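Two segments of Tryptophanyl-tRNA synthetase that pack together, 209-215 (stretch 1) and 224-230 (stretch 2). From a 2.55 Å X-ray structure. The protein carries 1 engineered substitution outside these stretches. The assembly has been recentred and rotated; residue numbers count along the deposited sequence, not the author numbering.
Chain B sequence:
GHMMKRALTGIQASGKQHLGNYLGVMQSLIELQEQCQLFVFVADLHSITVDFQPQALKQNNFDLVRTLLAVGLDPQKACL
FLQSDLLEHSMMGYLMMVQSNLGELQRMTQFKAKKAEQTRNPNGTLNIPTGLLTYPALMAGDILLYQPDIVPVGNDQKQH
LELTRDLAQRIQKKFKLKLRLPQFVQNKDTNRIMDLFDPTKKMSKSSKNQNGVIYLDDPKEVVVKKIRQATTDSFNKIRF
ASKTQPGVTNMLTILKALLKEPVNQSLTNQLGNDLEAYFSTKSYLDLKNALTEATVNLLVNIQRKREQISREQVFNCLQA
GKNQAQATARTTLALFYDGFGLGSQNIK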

# COMPACT_ATOMS: atom_id res chain seq x y z
N ASN B 209 11.74 9.10 -28.54
CA ASN B 209 11.61 8.99 -29.99
C ASN B 209 10.58 7.92 -30.33
O ASN B 209 10.73 6.75 -29.97
N GLN B 210 9.53 8.32 -31.03
CA GLN B 210 8.46 7.40 -31.37
C GLN B 210 8.60 6.59 -32.66
O GLN B 210 7.81 5.69 -32.91
N ASN B 211 9.59 6.91 -33.48
CA ASN B 211 9.77 6.17 -34.73
C ASN B 211 10.33 4.80 -34.40
O ASN B 211 10.38 3.92 -35.25
N GLY B 212 10.74 4.63 -33.14
CA GLY B 212 11.30 3.36 -32.72
C GLY B 212 10.25 2.42 -32.15
O GLY B 212 10.52 1.23 -31.94
N VAL B 213 9.04 2.93 -31.93
CA VAL B 213 7.96 2.13 -31.38
C VAL B 213 6.75 2.01 -32.31
O VAL B 213 6.25 3.00 -32.82
N ILE B 214 6.30 0.78 -32.53
CA ILE B 214 5.13 0.55 -33.37
C ILE B 214 3.94 0.47 -32.41
O ILE B 214 3.79 -0.54 -31.72
N TYR B 215 3.13 1.52 -32.33
CA TYR B 215 1.98 1.53 -31.44
C TYR B 215 0.84 0.72 -32.05
O TYR B 215 0.69 0.68 -33.27
N VAL B 224 4.18 2.28 -42.01
CA VAL B 224 5.01 2.22 -43.21
C VAL B 224 6.28 3.05 -43.07
O VAL B 224 7.38 2.56 -43.33
N LYS B 225 6.13 4.31 -42.65
CA LYS B 225 7.29 5.18 -42.49
C LYS B 225 8.28 4.68 -41.43
O LYS B 225 9.50 4.65 -41.66
N LYS B 226 7.76 4.29 -40.27
CA LYS B 226 8.61 3.83 -39.18
C LYS B 226 9.48 2.63 -39.53
O LYS B 226 10.66 2.59 -39.17
N ILE B 227 8.90 1.67 -40.23
CA ILE B 227 9.62 0.47 -40.60
C ILE B 227 10.63 0.75 -41.70
O ILE B 227 11.76 0.25 -41.66
N ARG B 228 10.24 1.57 -42.67
CA ARG B 228 11.13 1.92 -43.77
C ARG B 228 12.40 2.57 -43.24
O ARG B 228 13.46 2.47 -43.86
N GLN B 229 12.29 3.23 -42.10
CA GLN B 229 13.42 3.93 -41.48
C GLN B 229 14.12 3.11 -40.40
O GLN B 229 15.05 3.60 -39.76
N ALA B 230 13.67 1.88 -40.18
CA ALA B 230 14.28 1.03 -39.15
C ALA B 230 15.78 0.93 -39.38
O ALA B 230 16.22 0.59 -40.48

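A single lysine, buried rather than solvated, holds this contact together: Lys226 leaves the helix pointing toward the loop and ends among backbone carbonyls. Its chi1 is m and the remaining three angles are t, so the chain is almost fully extended and carries the ammonium group deep into the turn. There Lys226 NZ donates hydrogen bonds to Gln210 O and to Val213 O, each at 2.9 Å, and it is also hydrogen-bonded elsewhere in the structure. A long, flexible side chain ending in an ammonium suits this place, since its three N-H donors can serve the two loop carbonyls and a further partner. Val213 N donates to Gln210 O at 3.2 Å, so the lysine bridges the two residues that this turn bond already joins. Tyr215 (chi1 m) borders the site, its CD2 lying 3.7 Å from Lys226 NZ, while its OH accepts a hydrogen bond from Gln210 NE2 at 2.6 Å.

The methylenes of the lysine serve a second purpose. Ile214, m at both chi1 and chi2, sets out sideways, but its end comes nearer the helix: CD1 lies 3.9 Å from Lys226 CB and 4.2 Å from Ile227 CG1. Branched aliphatic chains fit this buried, apolar flank. Gly212, lacking a side chain, makes no contact here. At the more exposed margin, Asn211 (chi1 m) lies near Lys225 and Gln229.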

# COMPACT_ATOMS: atom_id res chain seq x y z
CB ASN B 209 12.98 8.62 -30.57
CG ASN B 209 12.98 8.56 -32.07
OD1 ASN B 209 14.04 8.57 -32.69
ND2 ASN B 209 11.80 8.47 -32.66
CB GLN B 210 7.14 8.15 -31.38
CG GLN B 210 6.82 8.77 -30.04
CD GLN B 210 5.39 9.24 -29.94
OE1 GLN B 210 4.96 10.12 -30.68
NE2 GLN B 210 4.63 8.64 -29.02
CB ASN B 211 10.73 6.91 -35.67
CG ASN B 211 10.23 8.29 -36.06
OD1 ASN B 211 9.16 8.44 -36.63
ND2 ASN B 211 11.03 9.31 -35.74
CB VAL B 213 7.47 2.71 -30.03
CG1 VAL B 213 6.26 1.93 -29.51
CG2 VAL B 213 8.61 2.68 -29.01
CB ILE B 214 5.23 -0.78 -34.16
CG1 ILE B 214 6.48 -0.78 -35.05
CG2 ILE B 214 3.96 -0.98 -34.99
CD1 ILE B 214 6.50 0.33 -36.08
CB TYR B 215 1.49 2.96 -31.18
CG TYR B 215 2.53 3.85 -30.53
CD1 TYR B 215 3.05 3.55 -29.27
CD2 TYR B 215 3.02 4.98 -31.19
CE1 TYR B 215 4.04 4.35 -28.69
CE2 TYR B 215 4.01 5.78 -30.62
CZ TYR B 215 4.51 5.46 -29.37
OH TYR B 215 5.50 6.24 -28.82
CB VAL B 224 4.24 2.73 -44.46
CG1 VAL B 224 5.20 2.95 -45.62
CG2 VAL B 224 3.19 1.71 -44.87
CB LYS B 225 6.86 6.61 -42.14
CG LYS B 225 8.00 7.63 -42.16
CD LYS B 225 7.65 8.94 -41.44
CE LYS B 225 7.60 8.75 -39.92
NZ LYS B 225 7.32 10.03 -39.18
CB LYS B 226 7.76 3.49 -37.96
CG LYS B 226 7.13 4.70 -37.32
CD LYS B 226 6.36 4.34 -36.08
CE LYS B 226 5.88 5.61 -35.40
NZ LYS B 226 5.16 5.33 -34.15
CB ILE B 227 8.63 -0.63 -41.01
CG1 ILE B 227 7.84 -1.07 -39.77
CG2 ILE B 227 9.36 -1.81 -41.62
CD1 ILE B 227 6.59 -1.87 -40.06
CB ARG B 228 10.46 2.90 -44.72
CG ARG B 228 11.32 3.28 -45.91
CD ARG B 228 10.95 2.44 -47.10
NE ARG B 228 9.55 2.67 -47.46
CZ ARG B 228 8.90 2.03 -48.42
NH1 ARG B 228 7.63 2.32 -48.66
NH2 ARG B 228 9.51 1.10 -49.14
CB GLN B 229 12.94 5.23 -40.83
CG GLN B 229 12.12 6.15 -41.69
CD GLN B 229 11.50 7.26 -40.86
OE1 GLN B 229 10.71 7.00 -39.94
NE2 GLN B 229 11.85 8.50 -41.16
CB ALA B 230 13.65 -0.36 -39.18